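Local coordinates for uncharacterized NTF2-like protein (Cytophaga hutchinsonii ATCC 33406, PDB 3F14) that is of unknown function but has the SnoaL-like domain of the NTF2 clan, whose curved sheet and helices commonly enclose a binding or catalytic pocket, at residues Tyr7-His12 against Tyr97-Asp102; Gly16-Val21 against Pro54-Ala59; Ile28-Trp31 against Gln37-Lys40; Trp31-Asn36 against Ile46-Lys51. All blocks are in the same frame, centred on the assembly; numbering follows the deposited sequence. Where two conformers were deposited one is given.

How the contacts relate
Contacts 1 and 2 are buried, whereas contacts 3 and 4 are partly buried, and contact 3 carries exposed polar groups at an outer strand. Contacts 1 and 4 each lay a helix on the same sheet, 2-14 in the first and 42-57 in the second, by apolar and aromatic packing. Contact 2 joins the loop after helix 2-14 to the end of helix 42-57 through a Met-aromatic contact, and Phe18 CZ reaches Trp31 CH2 at 4.1 Å. Contact 3 differs in chemistry: backbone bonds build a hairpin within the sheet, with a water-bridged charge pair on one face. It shares Trp31 with contact 4, their centres being about 7 Å apart.

Contact 1. Residues Tyr7-His12 against Tyr97-Asp102; sequences YSIAQH and YRFEND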
loop_
_atom_site.group_PDB
_atom_site.type_symbol
_atom_site.label_atom_id
_atom_site.label_comp_id
_atom_site.label_asym_id
_atom_site.label_seq_id
_atom_site.Cartn_x
_atom_site.Cartn_y
_atom_site.Cartn_z
ATOM N N TYR A 7 -5.235 -13.713 8.514
ATOM C CA TYR A 7 -5.829 -12.473 9.013
ATOM C C TYR A 7 -5.252 -12.110 10.377
ATOM O O TYR A 7 -4.865 -10.981 10.616
ATOM C CB TYR A 7 -7.353 -12.627 9.098
ATOM C CG TYR A 7 -8.139 -11.365 9.341
ATOM C CD1 TYR A 7 -8.341 -10.872 10.631
ATOM C CD2 TYR A 7 -8.719 -10.675 8.276
ATOM C CE1 TYR A 7 -9.085 -9.705 10.846
ATOM C CE2 TYR A 7 -9.466 -9.527 8.477
ATOM C CZ TYR A 7 -9.643 -9.039 9.760
ATOM O OH TYR A 7 -10.384 -7.898 9.946
ATOM N N SER A 8 -5.212 -13.078 11.283
ATOM C CA SER A 8 -4.692 -12.838 12.627
ATOM C C SER A 8 -3.200 -12.460 12.652
ATOM O O SER A 8 -2.770 -11.545 13.359
ATOM C CB SER A 8 -4.910 -14.093 13.475
ATOM O OG SER A 8 -4.553 -13.789 14.799
ATOM N N ILE A 9 -2.428 -13.191 11.880
ATOM C CA ILE A 9 -0.985 -12.954 11.785
ATOM C C ILE A 9 -0.737 -11.532 11.318
ATOM O O ILE A 9 0.027 -10.790 11.939
ATOM C CB ILE A 9 -0.318 -13.909 10.787
ATOM C CG1 ILE A 9 -0.299 -15.340 11.318
ATOM C CG2 ILE A 9 1.131 -13.469 10.510
ATOM C CD1 ILE A 9 -0.014 -16.359 10.253
ATOM N N ALA A 10 -1.402 -11.144 10.243
ATOM C CA ALA A 10 -1.232 -9.813 9.646
ATOM C C ALA A 10 -1.679 -8.748 10.608
ATOM O O ALA A 10 -1.035 -7.705 10.745
ATOM C CB ALA A 10 -2.008 -9.708 8.306
ATOM N N GLN A 11 -2.823 -8.933 11.259
ATOM C CA GLN A 11 -3.281 -7.972 12.248
ATOM C C GLN A 11 -2.261 -7.740 13.347
ATOM O O GLN A 11 -1.983 -6.595 13.690
ATOM C CB GLN A 11 -4.584 -8.427 12.881
ATOM C CG GLN A 11 -5.803 -8.351 11.967
ATOM C CD GLN A 11 -6.309 -6.932 11.760
ATOM O OE1 GLN A 11 -6.079 -6.054 12.594
ATOM N NE2 GLN A 11 -7.041 -6.711 10.651
ATOM N N HIS A 12 -1.693 -8.819 13.885
ATOM C CA HIS A 12 -0.687 -8.688 14.933
ATOM C C HIS A 12 0.556 -7.979 14.456
ATOM O O HIS A 12 1.014 -7.038 15.084
ATOM C CB HIS A 12 -0.285 -10.057 15.472
ATOM C CG HIS A 12 -1.238 -10.609 16.480
ATOM N ND1 HIS A 12 -2.213 -11.533 16.161
ATOM C CD2 HIS A 12 -1.352 -10.365 17.805
ATOM C CE1 HIS A 12 -2.880 -11.853 17.263
ATOM N NE2 HIS A 12 -2.378 -11.157 18.272
ATOM N N TYR A 97 1.348 -8.571 2.854
ATOM C CA TYR A 97 1.908 -9.858 3.246
ATOM C C TYR A 97 1.722 -10.864 2.157
ATOM O O TYR A 97 0.627 -10.986 1.616
ATOM C CB TYR A 97 1.200 -10.377 4.521
ATOM C CG TYR A 97 1.286 -9.456 5.724
ATOM C CD1 TYR A 97 0.428 -8.364 5.852
ATOM C CD2 TYR A 97 2.225 -9.649 6.727
ATOM C CE1 TYR A 97 0.513 -7.484 6.888
ATOM C CE2 TYR A 97 2.321 -8.784 7.769
ATOM C CZ TYR A 97 1.448 -7.705 7.874
ATOM O OH TYR A 97 1.572 -6.813 8.899
ATOM N N ARG A 98 2.772 -11.590 1.836
ATOM C CA ARG A 98 2.652 -12.757 0.969
ATOM C C ARG A 98 2.995 -13.946 1.816
ATOM O O ARG A 98 4.078 -14.034 2.406
ATOM C CB ARG A 98 3.598 -12.706 -0.212
ATOM C CG ARG A 98 3.446 -13.925 -1.175
ATOM C CD ARG A 98 4.412 -13.919 -2.370
ATOM N N PHE A 99 2.057 -14.886 1.881
ATOM C CA PHE A 99 2.231 -16.064 2.632
ATOM C C PHE A 99 2.681 -17.229 1.741
ATOM O O PHE A 99 2.502 -17.214 0.511
ATOM C CB PHE A 99 0.915 -16.459 3.324
ATOM C CG PHE A 99 0.441 -15.440 4.303
ATOM C CD1 PHE A 99 0.853 -15.482 5.612
ATOM C CD2 PHE A 99 -0.429 -14.445 3.900
ATOM C CE1 PHE A 99 0.417 -14.513 6.506
ATOM C CE2 PHE A 99 -0.858 -13.514 4.772
ATOM C CZ PHE A 99 -0.414 -13.539 6.073
ATOM N N GLU A 100 3.366 -18.163 2.374
ATOM C CA GLU A 100 3.687 -19.456 1.758
ATOM C C GLU A 100 3.041 -20.393 2.740
ATOM O O GLU A 100 3.613 -20.672 3.800
ATOM C CB GLU A 100 5.174 -19.684 1.649
ATOM C CG GLU A 100 5.540 -20.970 0.923
ATOM C CD GLU A 100 7.046 -21.106 0.758
ATOM O OE1 GLU A 100 7.603 -20.308 -0.036
ATOM O OE2 GLU A 100 7.655 -21.969 1.438
ATOM N N ASN A 101 1.830 -20.838 2.372
ATOM C CA ASN A 101 0.940 -21.596 3.239
ATOM C C ASN A 101 0.757 -20.845 4.561
ATOM O O ASN A 101 0.270 -19.734 4.498
ATOM C CB ASN A 101 1.432 -23.011 3.374
ATOM C CG ASN A 101 1.452 -23.722 2.043
ATOM O OD1 ASN A 101 0.596 -23.453 1.182
ATOM N ND2 ASN A 101 2.418 -24.635 1.853
ATOM N N ASP A 102 1.194 -21.387 5.703
ATOM C CA ASP A 102 1.028 -20.670 6.996
ATOM C C ASP A 102 2.257 -19.861 7.488
ATOM O O ASP A 102 2.277 -19.394 8.627
ATOM C CB ASP A 102 0.564 -21.639 8.065
ATOM C CG ASP A 102 1.488 -22.801 8.225
ATOM O OD1 ASP A 102 2.277 -23.069 7.281
ATOM O OD2 ASP A 102 1.405 -23.462 9.282
#
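Ala10 meets Tyr97 through a CH-pi contact. The methyl carbon Ala10 CB lies over one face of the phenol ring, 3.9 Å from its centroid and close to the ring normal. It is displaced toward the rim, approaching Tyr97 CE1 to 3.6 Å. With Tyr97 CG anti to the carbonyl carbon (chi1 -58°), the ring is directed toward the helix, and chi2 (81°) turns a face to Ala10 CB.

The second interaction is purely apolar. Ile9 comes to the edge of the Phe99 ring, near its plane, with Ile9 CG2 at 4.2 Å from Phe99 CE1. The end of the other branch, Ile9 CD1, stands equally far from the same CE1, and the Ile9 and Phe99 side chains run antiparallel, overlapping at their ends. That branch also extends to the turn after the strand, where Ile9 CD1 is 4.1 Å from Asp102 O.

Polar contacts are secondary here. The Tyr97 hydroxyl is hydrogen-bonded to Ser14 OG, one turn further along the helix from Ala10. Within the helix, His12 ND1 donates to Ser8 O at 2.9 Å with an angle of 148° at the hydrogen, and His12 N reaches the same oxygen from the opposite face of its carbonyl plane; two bonds thus hold Ser8 O, and the one from His12 ND1 limits the turning of the imidazole.

Helix 2-14 accordingly rests on the sheet, as helices do in NTF2-like folds. Ala10 also touches Ile73 and Ile75 of strand 72-82, Ile9 touches Ile104 of strand 103-111, and Phe99 stacks on His6 from an earlier turn of the helix.

Contact 2. Residues Gly16-Val21 against Pro54-Ala59; sequences GDFPAV and PEMKGA
Met56, modelled as selenomethionine, leans on Gly16 and Phe18 along its length. Its CB faces the backbone: Met56 CB is 3.8 Å from Gly16 O. A CB on Gly16 would stand only 3.1 Å from Met56 CB, and at the residue's positive phi (89°) it would also jam against the preceding carbonyl oxygen, so two constraints coincide at this Schellman motif closing helix 2-14.

One bond further out, Met56 CG approaches the Phe18 phenyl ring obliquely, 3.7 Å from Phe18 CE2 and 3.8 Å from Phe18 CZ. The chain then bends at chi2 (-62°), which carries Met56 SE to 4.1 Å from Phe18 CZ. The selenium lies 5.2 Å from the ring centroid and 56° off the normal, an oblique Met-aromatic contact. Beyond it the terminal methyl leads away, and a triethylene glycol, probably from the crystallisation liquor, is bound about 4 Å from this side chain. Gly16 O sits 3.8 Å above the Phe18 ring plane, over its centre.

The contact thereby ties the loop between helix 2-14 and strand 25-26 to the last turn of helix 42-57, with the Phe18 ring also meeting Phe13 of the first helix and Cys49 of the second.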
loop_
_atom_site.group_PDB
_atom_site.type_symbol
_atom_site.label_atom_id
_atom_site.label_comp_id
_atom_site.label_asym_id
_atom_site.label_seq_id
_atom_site.Cartn_x
_atom_site.Cartn_y
_atom_site.Cartn_z
ATOM N N GLY A 16 2.041 -3.835 15.396
ATOM C CA GLY A 16 3.304 -3.752 16.128
ATOM C C GLY A 16 3.607 -4.842 17.101
ATOM O O GLY A 16 4.638 -4.767 17.760
ATOM N N ASP A 17 2.741 -5.831 17.200
ATOM C CA ASP A 17 2.908 -6.933 18.116
ATOM C C ASP A 17 3.696 -8.023 17.415
ATOM O O ASP A 17 3.233 -9.145 17.232
ATOM C CB ASP A 17 1.562 -7.475 18.620
ATOM C CG ASP A 17 1.706 -8.452 19.798
ATOM O OD1 ASP A 17 2.843 -8.671 20.275
ATOM O OD2 ASP A 17 0.654 -9.045 20.176
ATOM N N PHE A 18 4.925 -7.686 17.055
ATOM C CA PHE A 18 5.749 -8.603 16.274
ATOM C C PHE A 18 5.997 -9.956 16.976
ATOM O O PHE A 18 5.910 -11.006 16.316
ATOM C CB PHE A 18 7.095 -7.986 15.933
ATOM C CG PHE A 18 7.030 -6.574 15.375
ATOM C CD1 PHE A 18 6.253 -6.225 14.297
ATOM C CD2 PHE A 18 7.886 -5.614 15.879
ATOM C CE1 PHE A 18 6.299 -4.948 13.784
ATOM C CE2 PHE A 18 7.923 -4.334 15.357
ATOM C CZ PHE A 18 7.132 -4.013 14.294
ATOM N N PRO A 19 6.295 -9.947 18.283
ATOM C CA PRO A 19 6.615 -11.231 18.959
ATOM C C PRO A 19 5.514 -12.277 18.847
ATOM O O PRO A 19 5.818 -13.454 18.893
ATOM C CB PRO A 19 6.882 -10.813 20.402
ATOM C CG PRO A 19 7.299 -9.397 20.290
ATOM C CD PRO A 19 6.469 -8.816 19.212
ATOM N N ALA A 20 4.261 -11.873 18.700
ATOM C CA ALA A 20 3.159 -12.836 18.525
ATOM C C ALA A 20 3.269 -13.642 17.244
ATOM O O ALA A 20 2.630 -14.688 17.131
ATOM C CB ALA A 20 1.777 -12.114 18.581
ATOM N N VAL A 21 4.065 -13.188 16.274
ATOM C CA VAL A 21 4.105 -13.885 14.984
ATOM C C VAL A 21 5.492 -14.314 14.525
ATOM O O VAL A 21 5.635 -14.856 13.421
ATOM C CB VAL A 21 3.372 -13.070 13.865
ATOM C CG1 VAL A 21 1.903 -12.911 14.219
ATOM C CG2 VAL A 21 3.999 -11.716 13.679
ATOM N N PRO A 54 10.302 -1.491 21.288
ATOM C CA PRO A 54 9.954 -0.437 22.267
ATOM C C PRO A 54 9.259 0.764 21.641
ATOM O O PRO A 54 8.345 1.348 22.269
ATOM C CB PRO A 54 11.315 -0.033 22.843
ATOM C CG PRO A 54 12.208 -1.197 22.562
ATOM C CD PRO A 54 11.735 -1.828 21.300
ATOM N N GLU A 55 9.653 1.177 20.440
ATOM C CA GLU A 55 8.965 2.257 19.724
ATOM C C GLU A 55 7.533 1.911 19.470
ATOM O O GLU A 55 6.658 2.768 19.586
ATOM C CB GLU A 55 9.629 2.597 18.404
ATOM C CG GLU A 55 9.088 3.894 17.868
ATOM C CD GLU A 55 9.632 4.264 16.519
ATOM O OE1 GLU A 55 10.217 3.387 15.841
ATOM O OE2 GLU A 55 9.433 5.450 16.164
HETATM N N MSE A 56 7.230 0.676 19.097
HETATM C CA MSE A 56 5.840 0.252 18.901
HETATM C C MSE A 56 5.045 0.261 20.222
HETATM O O MSE A 56 3.903 0.749 20.228
HETATM C CB MSE A 56 5.817 -1.154 18.329
HETATM C CG MSE A 56 6.443 -1.299 16.936
HETATM SE SE MSE A 56 5.657 -0.352 15.504
HETATM C CE MSE A 56 6.507 1.329 15.578
ATOM N N LYS A 57 5.667 -0.197 21.291
ATOM C CA LYS A 57 5.022 -0.232 22.601
ATOM C C LYS A 57 4.659 1.148 23.105
ATOM O O LYS A 57 3.682 1.266 23.809
ATOM C CB LYS A 57 5.910 -0.954 23.618
ATOM C CG LYS A 57 6.022 -2.440 23.342
ATOM C CD LYS A 57 6.910 -3.178 24.347
ATOM C CE LYS A 57 6.798 -4.725 24.188
ATOM N NZ LYS A 57 5.508 -5.261 24.733
ATOM N N GLY A 58 5.426 2.171 22.745
ATOM C CA GLY A 58 5.135 3.547 23.131
ATOM C C GLY A 58 4.190 4.301 22.233
ATOM O O GLY A 58 3.783 5.436 22.543
ATOM N N ALA A 59 3.825 3.696 21.106
ATOM C CA ALA A 59 2.985 4.287 20.079
ATOM C C ALA A 59 1.578 3.690 20.185
ATOM O O ALA A 59 1.355 2.745 20.963
ATOM C CB ALA A 59 3.581 4.043 18.670
#

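Contact 3. Residues Ile28-Trp31 against Gln37-Lys40; sequences IIEW and QVVK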
loop_
_atom_site.group_PDB
_atom_site.type_symbol
_atom_site.label_atom_id
_atom_site.label_comp_id
_atom_site.label_asym_id
_atom_site.label_seq_id
_atom_site.Cartn_x
_atom_site.Cartn_y
_atom_site.Cartn_z
ATOM N N ILE A 28 13.283 -17.760 5.261
ATOM C CA ILE A 28 13.892 -16.727 4.399
ATOM C C ILE A 28 12.976 -15.531 4.192
ATOM O O ILE A 28 13.015 -14.892 3.169
ATOM C CB ILE A 28 14.444 -17.313 3.072
ATOM C CG1 ILE A 28 13.330 -17.977 2.263
ATOM C CG2 ILE A 28 15.580 -18.322 3.392
ATOM C CD1 ILE A 28 13.763 -18.332 0.802
ATOM N N ILE A 29 12.157 -15.254 5.185
ATOM C CA ILE A 29 11.322 -14.058 5.180
ATOM C C ILE A 29 12.098 -12.822 4.790
ATOM O O ILE A 29 13.231 -12.638 5.173
ATOM C CB ILE A 29 10.652 -13.866 6.551
ATOM C CG1 ILE A 29 9.681 -12.639 6.558
ATOM C CG2 ILE A 29 11.684 -13.695 7.704
ATOM C CD1 ILE A 29 8.777 -12.565 7.826
ATOM N N GLU A 30 11.458 -11.930 4.028
ATOM C CA GLU A 30 12.033 -10.620 3.777
ATOM C C GLU A 30 11.015 -9.558 4.204
ATOM O O GLU A 30 9.827 -9.720 3.949
ATOM C CB GLU A 30 12.342 -10.427 2.289
ATOM C CG GLU A 30 13.335 -11.422 1.812
ATOM C CD GLU A 30 13.856 -11.163 0.389
ATOM O OE1 GLU A 30 13.501 -10.114 -0.210
ATOM O OE2 GLU A 30 14.587 -12.059 -0.093
ATOM N N TRP A 31 11.496 -8.499 4.839
ATOM C CA TRP A 31 10.711 -7.309 5.140
ATOM C C TRP A 31 11.297 -6.165 4.357
ATOM O O TRP A 31 12.384 -5.703 4.642
ATOM C CB TRP A 31 10.689 -6.995 6.626
ATOM C CG TRP A 31 9.710 -5.888 7.032
ATOM C CD1 TRP A 31 8.738 -5.357 6.276
ATOM C CD2 TRP A 31 9.570 -5.286 8.332
ATOM N NE1 TRP A 31 8.027 -4.432 6.996
ATOM C CE2 TRP A 31 8.504 -4.368 8.274
ATOM C CE3 TRP A 31 10.235 -5.444 9.550
ATOM C CZ2 TRP A 31 8.117 -3.585 9.376
ATOM C CZ3 TRP A 31 9.863 -4.649 10.641
ATOM C CH2 TRP A 31 8.802 -3.758 10.556
ATOM N N GLN A 37 14.802 0.079 3.571
ATOM C CA GLN A 37 15.671 -1.080 3.400
ATOM C C GLN A 37 14.904 -2.373 3.298
ATOM O O GLN A 37 13.760 -2.431 3.687
ATOM C CB GLN A 37 16.599 -1.215 4.602
ATOM C CG GLN A 37 15.933 -1.550 5.913
ATOM C CD GLN A 37 16.901 -1.413 7.065
ATOM O OE1 GLN A 37 17.651 -2.348 7.350
ATOM N NE2 GLN A 37 16.868 -0.269 7.725
ATOM N N VAL A 38 15.582 -3.419 2.885
ATOM C CA VAL A 38 15.123 -4.798 2.911
ATOM C C VAL A 38 15.907 -5.572 3.978
ATOM O O VAL A 38 17.145 -5.588 3.939
ATOM C CB VAL A 38 15.314 -5.522 1.582
ATOM C CG1 VAL A 38 14.685 -6.893 1.691
ATOM C CG2 VAL A 38 14.689 -4.739 0.391
ATOM N N VAL A 39 15.196 -6.168 4.939
ATOM C CA VAL A 39 15.770 -7.016 5.994
ATOM C C VAL A 39 15.475 -8.461 5.567
ATOM O O VAL A 39 14.334 -8.752 5.213
ATOM C CB VAL A 39 15.187 -6.709 7.358
ATOM C CG1 VAL A 39 15.947 -7.451 8.483
ATOM C CG2 VAL A 39 15.204 -5.193 7.600
ATOM N N LYS A 40 16.462 -9.338 5.589
ATOM C CA LYS A 40 16.343 -10.667 5.015
ATOM C C LYS A 40 16.758 -11.783 5.982
ATOM O O LYS A 40 17.837 -11.734 6.581
ATOM C CB LYS A 40 17.299 -10.823 3.822
ATOM C CG LYS A 40 17.156 -9.841 2.783
ATOM C CD LYS A 40 18.129 -10.177 1.625
ATOM C CE LYS A 40 17.747 -11.391 0.900
ATOM N NZ LYS A 40 18.375 -11.379 -0.485
HETATM O O HOH W 1 16.190 -11.807 -2.155
#
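Glu30 OE2 and Lys40 NZ are joined through a water, which donates to Glu30 OE2 at 2.6 Å and accepts from Lys40 NZ at 2.8 Å. The direct salt bridge is long, 3.9 Å from Glu30 OE2 to Lys40 NZ. The Glu30 and Lys40 side chains run together off the same face of the sheet; Lys40 bends at chi3 (69°), so that its CE comes within 3.4 Å of Glu30 OE2. The other carboxylate oxygen, Glu30 OE1, is 3.9 Å from Val38 CG1. An alanine in place of Glu30 would probably leave the Lys40 ammonium and the bridging water without their anionic mate.

These residues belong to an antiparallel beta hairpin, strands 29-33 and 37-40, in which Glu30 and Lys40 form a non-hydrogen-bonded pair. Trp31 and Val39 are the adjoining hydrogen-bonded pair: Trp31 N donates to Val39 O at 2.9 Å (164°), and Val39 N returns a bond of 2.9 Å (170°) to Trp31 O. Both are nearly straight. Each oxygen takes a CA-H...O contact as well, Val39 O from Glu30 CA at 3.3 Å and Trp31 O from Val38 CA. On the face opposite the charge pair, Val39 packs on Val45 of helix 42-57, while Glu30 is linked by backbone hydrogen bonds to Lys105 and Ile107 of strand 103-111.

Contact 4. Residues Trp31-Asn36 against Ile46-Lys51; sequences WNIIGN and IDFCNK
Phe48 is met by two side chains of the strand. Ile33 comes toward it from the opposite direction, and its terminal Ile33 CD1 is 3.6 Å from Phe48 CE2. Trp31 uses the outer corner of its six-membered ring: Trp31 CZ3 stands at the edge of the phenyl ring, near its plane, 3.8 Å from Phe48 CD2. The planes of the two rings are almost perpendicular (88°), with centroids 5.8 Å apart. On the helix, Phe48 CG anti to the backbone N (chi1 -172°) points the ring toward the sheet.

Cys49, the next residue, adds a sulfur-aromatic contact. Its SG lies 3.8 Å from Trp31 CZ3 and 4.8 Å from the centroid of the six-membered ring, approaching obliquely. A serine or alanine at Phe48 would probably open a gap between helix and strand, leaving Ile33 CD1 and the Trp31 CZ3 corner without the ring they pack on.

Ile33 also steadies the indole, its CG1 lying 3.6 Å above the Trp31 ring plane, toward the rim. Further out, Trp31 NE1 is hydrogen-bonded to Ser109 OG and the ring meets Phe13 edge-to-face. Phe48 also touches Gln37 and Val39 of the neighbouring strand.

The axes of strand 31-33 and helix 46-51 come no nearer than 11.5 Å, their N-to-C directions 48° apart, and these large side chains bridge the distance. A helix packed over a curved sheet is characteristic of the NTF2-like fold, and a Tris molecule, probably from the crystallisation liquor, about 4 Å from the side chains of Trp31 and Phe18 is consistent with a pocket beside the indole.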
loop_
_atom_site.group_PDB
_atom_site.type_symbol
_atom_site.label_atom_id
_atom_site.label_comp_id
_atom_site.label_asym_id
_atom_site.label_seq_id
_atom_site.Cartn_x
_atom_site.Cartn_y
_atom_site.Cartn_z
ATOM N N TRP A 31 11.496 -8.499 4.839
ATOM C CA TRP A 31 10.711 -7.309 5.140
ATOM C C TRP A 31 11.297 -6.165 4.357
ATOM O O TRP A 31 12.384 -5.703 4.642
ATOM C CB TRP A 31 10.689 -6.995 6.626
ATOM C CG TRP A 31 9.710 -5.888 7.032
ATOM C CD1 TRP A 31 8.738 -5.357 6.276
ATOM C CD2 TRP A 31 9.570 -5.286 8.332
ATOM N NE1 TRP A 31 8.027 -4.432 6.996
ATOM C CE2 TRP A 31 8.504 -4.368 8.274
ATOM C CE3 TRP A 31 10.235 -5.444 9.550
ATOM C CZ2 TRP A 31 8.117 -3.585 9.376
ATOM C CZ3 TRP A 31 9.863 -4.649 10.641
ATOM C CH2 TRP A 31 8.802 -3.758 10.556
ATOM N N ASN A 32 10.554 -5.714 3.332
ATOM C CA ASN A 32 10.893 -4.600 2.469
ATOM C C ASN A 32 10.175 -3.356 3.010
ATOM O O ASN A 32 8.983 -3.195 2.796
ATOM C CB ASN A 32 10.492 -4.889 1.038
ATOM C CG ASN A 32 10.841 -3.762 0.098
ATOM O OD1 ASN A 32 11.413 -2.766 0.500
ATOM N ND2 ASN A 32 10.484 -3.924 -1.158
ATOM N N ILE A 33 10.889 -2.491 3.704
ATOM C CA ILE A 33 10.366 -1.221 4.208
ATOM C C ILE A 33 10.694 -0.207 3.099
ATOM O O ILE A 33 11.833 0.234 2.943
ATOM C CB ILE A 33 10.942 -0.825 5.557
ATOM C CG1 ILE A 33 10.647 -1.959 6.572
ATOM C CG2 ILE A 33 10.312 0.534 6.006
ATOM C CD1 ILE A 33 11.308 -1.719 7.971
ATOM N N ILE A 34 9.685 0.103 2.278
ATOM C CA ILE A 34 9.837 0.903 1.079
ATOM C C ILE A 34 10.491 2.252 1.378
ATOM O O ILE A 34 10.092 2.977 2.275
ATOM C CB ILE A 34 8.434 1.136 0.424
ATOM C CG1 ILE A 34 7.813 -0.193 -0.046
ATOM C CG2 ILE A 34 8.528 2.133 -0.732
ATOM C CD1 ILE A 34 8.441 -0.828 -1.254
ATOM N N GLY A 35 11.531 2.572 0.595
ATOM C CA GLY A 35 12.296 3.795 0.772
ATOM C C GLY A 35 13.309 3.752 1.900
ATOM O O GLY A 35 14.012 4.720 2.127
ATOM N N ASN A 36 13.429 2.617 2.567
ATOM C CA ASN A 36 14.324 2.462 3.700
ATOM C C ASN A 36 15.282 1.295 3.381
ATOM O O ASN A 36 16.419 1.489 2.879
ATOM C CB ASN A 36 13.434 2.278 4.955
ATOM C CG ASN A 36 14.192 2.349 6.290
ATOM O OD1 ASN A 36 14.266 1.364 7.014
ATOM N ND2 ASN A 36 14.705 3.523 6.631
ATOM N N ILE A 46 13.742 -10.942 12.859
ATOM C CA ILE A 46 13.380 -10.966 14.268
ATOM C C ILE A 46 14.224 -9.967 15.044
ATOM O O ILE A 46 13.686 -9.219 15.889
ATOM C CB ILE A 46 13.464 -12.403 14.857
ATOM C CG1 ILE A 46 12.326 -13.228 14.268
ATOM C CG2 ILE A 46 13.375 -12.363 16.392
ATOM C CD1 ILE A 46 12.416 -14.700 14.635
ATOM N N ASP A 47 15.506 -9.894 14.764
ATOM C CA ASP A 47 16.380 -8.971 15.510
ATOM C C ASP A 47 15.966 -7.534 15.224
ATOM O O ASP A 47 15.959 -6.682 16.122
ATOM C CB ASP A 47 17.872 -9.176 15.148
ATOM C CG ASP A 47 18.480 -10.439 15.744
ATOM O OD1 ASP A 47 17.956 -10.995 16.744
ATOM O OD2 ASP A 47 19.591 -10.819 15.264
ATOM N N PHE A 48 15.623 -7.251 13.980
ATOM C CA PHE A 48 15.204 -5.901 13.580
ATOM C C PHE A 48 13.895 -5.533 14.234
ATOM O O PHE A 48 13.750 -4.444 14.808
ATOM C CB PHE A 48 15.061 -5.852 12.059
ATOM C CG PHE A 48 14.824 -4.470 11.484
ATOM C CD1 PHE A 48 15.898 -3.675 11.112
ATOM C CD2 PHE A 48 13.550 -4.044 11.270
ATOM C CE1 PHE A 48 15.656 -2.422 10.553
ATOM C CE2 PHE A 48 13.319 -2.813 10.722
ATOM C CZ PHE A 48 14.381 -2.022 10.362
ATOM N N CYS A 49 12.936 -6.441 14.222
ATOM C CA CYS A 49 11.687 -6.230 14.927
ATOM C C CYS A 49 11.926 -6.011 16.397
ATOM O O CYS A 49 11.244 -5.150 17.012
ATOM C CB CYS A 49 10.766 -7.442 14.716
ATOM S SG CYS A 49 10.067 -7.583 13.073
ATOM N N ASN A 50 12.770 -6.798 17.049
ATOM C CA ASN A 50 13.038 -6.611 18.476
ATOM C C ASN A 50 13.654 -5.253 18.774
ATOM O O ASN A 50 13.375 -4.676 19.844
ATOM C CB ASN A 50 13.883 -7.772 19.054
ATOM C CG ASN A 50 13.036 -9.022 19.324
ATOM O OD1 ASN A 50 11.840 -8.919 19.578
ATOM N ND2 ASN A 50 13.661 -10.178 19.348
ATOM N N LYS A 51 14.557 -4.778 17.925
ATOM C CA LYS A 51 15.157 -3.448 18.114
ATOM C C LYS A 51 14.064 -2.369 18.082
ATOM O O LYS A 51 14.076 -1.426 18.893
ATOM C CB LYS A 51 16.220 -3.235 17.045
ATOM C CG LYS A 51 16.907 -1.896 16.978
ATOM C CD LYS A 51 18.130 -1.969 16.042
ATOM C CE LYS A 51 18.602 -0.603 15.567
ATOM N NZ LYS A 51 18.389 0.471 16.597
#